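Local coordinates for protein dioxygenase (Pseudomonas brassicacearum, PDB 5V2D) that probably cleaves the central double bond of lignostilbenes with dioxygen at an iron centre, as a member of the carotenoid cleavage dioxygenase family, at residues V315-P320 with W350-N355. Numbering follows the deposited sequence.
Sequences VYVDMP and WTFDLN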
ATOM      1  N   VAL A 315      19.123  14.967  -0.669  1.00 37.92           N
ATOM      2  CA  VAL A 315      17.816  14.389  -0.445  1.00 35.38           C
ATOM      3  C   VAL A 315      17.976  13.043   0.286  1.00 33.93           C
ATOM      4  O   VAL A 315      18.746  12.183  -0.153  1.00 35.21           O
ATOM      5  CB  VAL A 315      17.142  14.170  -1.808  1.00 35.60           C
ATOM      6  CG1 VAL A 315      15.730  13.655  -1.563  1.00 34.67           C
ATOM      7  CG2 VAL A 315      17.042  15.484  -2.523  1.00 33.57           C
ATOM      8  N   TYR A 316      17.246  12.856   1.376  1.00 33.86           N
ATOM      9  CA  TYR A 316      17.297  11.647   2.134  1.00 32.44           C
ATOM     10  C   TYR A 316      15.955  10.904   2.018  1.00 31.01           C
ATOM     11  O   TYR A 316      14.898  11.500   2.263  1.00 30.27           O
ATOM     12  CB  TYR A 316      17.602  11.981   3.612  1.00 33.77           C
ATOM     13  CG  TYR A 316      18.863  12.781   3.806  1.00 36.96           C
ATOM     14  CD1 TYR A 316      18.815  14.162   3.904  1.00 40.14           C
ATOM     15  CD2 TYR A 316      20.114  12.159   3.915  1.00 38.97           C
ATOM     16  CE1 TYR A 316      19.965  14.900   4.089  1.00 41.76           C
ATOM     17  CE2 TYR A 316      21.282  12.899   4.119  1.00 40.48           C
ATOM     18  CZ  TYR A 316      21.196  14.246   4.201  1.00 41.73           C
ATOM     19  OH  TYR A 316      22.327  15.034   4.360  1.00 42.64           O
ATOM     20  N   VAL A 317      16.004   9.606   1.747  1.00 29.83           N
ATOM     21  CA  VAL A 317      14.792   8.790   1.649  1.00 29.16           C
ATOM     22  C   VAL A 317      14.953   7.542   2.495  1.00 28.92           C
ATOM     23  O   VAL A 317      15.882   6.760   2.277  1.00 27.95           O
ATOM     24  CB  VAL A 317      14.546   8.377   0.198  1.00 31.09           C
ATOM     25  CG1 VAL A 317      13.250   7.616   0.072  1.00 32.45           C
ATOM     26  CG2 VAL A 317      14.404   9.632  -0.673  1.00 34.25           C
ATOM     27  N   ASP A 318      14.028   7.307   3.395  1.00 27.97           N
ATOM     28  CA  ASP A 318      14.001   6.133   4.269  1.00 26.44           C
ATOM     29  C   ASP A 318      12.968   5.124   3.811  1.00 27.41           C
ATOM     30  O   ASP A 318      11.801   5.484   3.562  1.00 26.38           O
ATOM     31  CB  ASP A 318      13.734   6.547   5.716  1.00 27.53           C
ATOM     32  CG  ASP A 318      14.820   7.504   6.275  1.00 31.51           C
ATOM     33  OD1 ASP A 318      14.556   8.297   7.259  1.00 31.39           O
ATOM     34  OD2 ASP A 318      15.936   7.471   5.720  1.00 31.44           O
ATOM     35  N   MET A 319      13.393   3.875   3.663  1.00 26.23           N
ATOM     36  CA  MET A 319      12.529   2.821   3.188  1.00 26.43           C
ATOM     37  C   MET A 319      13.151   1.435   3.474  1.00 28.10           C
ATOM     38  O   MET A 319      14.345   1.311   3.486  1.00 27.55           O
ATOM     39  CB  MET A 319      12.356   2.918   1.656  1.00 27.66           C
ATOM     40  CG  MET A 319      13.634   2.792   0.899  1.00 29.85           C
ATOM     41  SD  MET A 319      13.480   2.548  -0.908  1.00 32.67           S
ATOM     42  CE  MET A 319      13.067   4.195  -1.355  1.00 28.00           C
ATOM     43  N   PRO A 320      12.319   0.394   3.573  1.00 27.29           N
ATOM     44  CA  PRO A 320      12.847  -0.984   3.494  1.00 27.25           C
ATOM     45  C   PRO A 320      13.474  -1.178   2.132  1.00 28.66           C
ATOM     46  O   PRO A 320      12.999  -0.590   1.121  1.00 26.95           O
ATOM     47  CB  PRO A 320      11.613  -1.860   3.682  1.00 28.15           C
ATOM     48  CG  PRO A 320      10.573  -0.953   4.230  1.00 29.59           C
ATOM     49  CD  PRO A 320      10.864   0.425   3.699  1.00 27.37           C
ATOM     50  N   TRP A 350      18.616   6.188   2.030  1.00 27.91           N
ATOM     51  CA  TRP A 350      19.350   6.592   0.825  1.00 28.71           C
ATOM     52  C   TRP A 350      19.653   8.091   0.915  1.00 30.76           C
ATOM     53  O   TRP A 350      18.811   8.881   1.354  1.00 29.65           O
ATOM     54  CB  TRP A 350      18.477   6.388  -0.394  1.00 29.28           C
ATOM     55  CG  TRP A 350      18.049   5.013  -0.640  1.00 30.24           C
ATOM     56  CD1 TRP A 350      16.891   4.473  -0.254  1.00 29.88           C
ATOM     57  CD2 TRP A 350      18.690   4.055  -1.477  1.00 29.30           C
ATOM     58  NE1 TRP A 350      16.788   3.183  -0.732  1.00 31.34           N
ATOM     59  CE2 TRP A 350      17.864   2.921  -1.520  1.00 29.40           C
ATOM     60  CE3 TRP A 350      19.901   4.031  -2.182  1.00 33.48           C
ATOM     61  CZ2 TRP A 350      18.208   1.765  -2.188  1.00 30.48           C
ATOM     62  CZ3 TRP A 350      20.247   2.848  -2.848  1.00 31.74           C
ATOM     63  CH2 TRP A 350      19.411   1.760  -2.861  1.00 31.67           C
ATOM     64  N   THR A 351      20.838   8.498   0.447  1.00 31.46           N
ATOM     65  CA  THR A 351      21.254   9.878   0.431  1.00 31.69           C
ATOM     66  C   THR A 351      21.634  10.221  -1.038  1.00 34.48           C
ATOM     67  O   THR A 351      22.499   9.520  -1.643  1.00 35.80           O
ATOM     68  CB  THR A 351      22.498  10.015   1.305  1.00 35.31           C
ATOM     69  OG1 THR A 351      22.141   9.682   2.669  1.00 38.07           O
ATOM     70  CG2 THR A 351      23.013  11.489   1.285  1.00 36.72           C
ATOM     71  N   PHE A 352      20.925  11.166  -1.637  1.00 31.39           N
ATOM     72  CA  PHE A 352      21.127  11.557  -3.031  1.00 34.19           C
ATOM     73  C   PHE A 352      21.724  12.988  -2.948  1.00 36.09           C
ATOM     74  O   PHE A 352      21.027  13.949  -2.642  1.00 36.22           O
ATOM     75  CB  PHE A 352      19.819  11.557  -3.835  1.00 31.98           C
ATOM     76  CG  PHE A 352      19.125  10.234  -3.832  1.00 30.65           C
ATOM     77  CD1 PHE A 352      18.065  10.005  -2.958  1.00 31.82           C
ATOM     78  CD2 PHE A 352      19.599   9.174  -4.547  1.00 31.11           C
ATOM     79  CE1 PHE A 352      17.400   8.800  -2.959  1.00 32.67           C
ATOM     80  CE2 PHE A 352      18.957   7.955  -4.532  1.00 33.63           C
ATOM     81  CZ  PHE A 352      17.851   7.759  -3.715  1.00 29.80           C
ATOM     82  N   ASP A 353      23.021  13.064  -3.195  1.00 36.06           N
ATOM     83  CA  ASP A 353      23.765  14.317  -3.090  1.00 37.07           C
ATOM     84  C   ASP A 353      23.786  14.919  -4.460  1.00 37.46           C
ATOM     85  O   ASP A 353      24.524  14.395  -5.364  1.00 35.93           O
ATOM     86  CB  ASP A 353      25.177  14.071  -2.582  1.00 39.13           C
ATOM     87  CG  ASP A 353      25.961  15.401  -2.334  1.00 41.88           C
ATOM     88  OD1 ASP A 353      25.501  16.519  -2.738  1.00 37.76           O
ATOM     89  OD2 ASP A 353      26.953  15.303  -1.578  1.00 46.25           O
ATOM     90  N   LEU A 354      22.963  15.963  -4.648  1.00 36.82           N
ATOM     91  CA  LEU A 354      22.820  16.523  -5.963  1.00 39.68           C
ATOM     92  C   LEU A 354      24.136  17.265  -6.459  1.00 43.48           C
ATOM     93  O   LEU A 354      24.252  17.572  -7.635  1.00 41.24           O
ATOM     94  CB  LEU A 354      21.667  17.522  -5.957  1.00 42.22           C
ATOM     95  CG  LEU A 354      20.266  17.250  -6.486  1.00 49.33           C
ATOM     96  CD1 LEU A 354      20.075  15.950  -7.301  1.00 50.51           C
ATOM     97  CD2 LEU A 354      19.230  17.466  -5.381  1.00 49.35           C
ATOM     98  N   ASN A 355      25.005  17.585  -5.505  1.00 40.75           N
ATOM     99  CA  ASN A 355      26.279  18.316  -5.839  1.00 45.94           C
ATOM    100  C   ASN A 355      27.477  17.453  -5.954  1.00 46.07           C
ATOM    101  O   ASN A 355      28.623  17.913  -5.850  1.00 46.20           O
ATOM    102  CB  ASN A 355      26.551  19.327  -4.753  1.00 45.41           C
ATOM    103  CG  ASN A 355      25.487  20.364  -4.726  1.00 46.17           C
ATOM    104  OD1 ASN A 355      25.022  20.740  -5.808  1.00 49.86           O
ATOM    105  ND2 ASN A 355      24.997  20.698  -3.539  1.00 51.84           N
TER
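Val-315 and Val-317 pair with Phe-352 and Trp-350 as neighbouring antiparallel strands, through four nearly straight backbone bonds, from Val-315 N to Phe-352 O (2.9 Å), Phe-352 N to Val-315 O, Val-317 N to Trp-350 O and Trp-350 N to Val-317 O (2.8 Å). Tyr-316 and Thr-351 form the non-hydrogen-bonded pair between them, where Tyr-316 CA lies 3.2 Å from Trp-350 O in a CA-H...O contact. Their partly exposed side chains run alongside each other, Thr-351 OG1 reaching the edge of the tyrosine ring at CD2 (3.4 Å) while its methyl touches CE2; an amphipathic threonine suits such a place. On the other face Val-315, Val-317, Trp-350 and Phe-352 are buried, the beta-branched valines suiting both an extended strand and an apolar layer between sheets. Val-317 sets CG2 in the plane of the Phe-352 ring, at its edge by CE1 (3.9 Å), and Val-315 CG2 meets CD2 of Leu-354, just after the strand. These are the inner strands of a four-stranded antiparallel sheet, one blade of the seven-bladed beta-propeller of this family; in the adjoining sheet Phe-279 meets both aromatic rings, and Val-249 packs on Val-315 and Phe-352. Nearer the iron, flexible Met-319 turns CG between its backbone N and carbonyl carbon (chi1 60°) and bends at chi3, bringing SD to 3.4 Å from Trp-350 NE1, a Met-aromatic contact oblique to the indole, while CG lies at the ring edge. Shortening it to an alanine is likely to open a gap there, leaving buried NE1, which has no hydrogen-bond partner, without its sulfur neighbour. Beyond Phe-352 comes an Asx turn, Asp-353 OD1 accepting from Asn-355 N (3.0 Å).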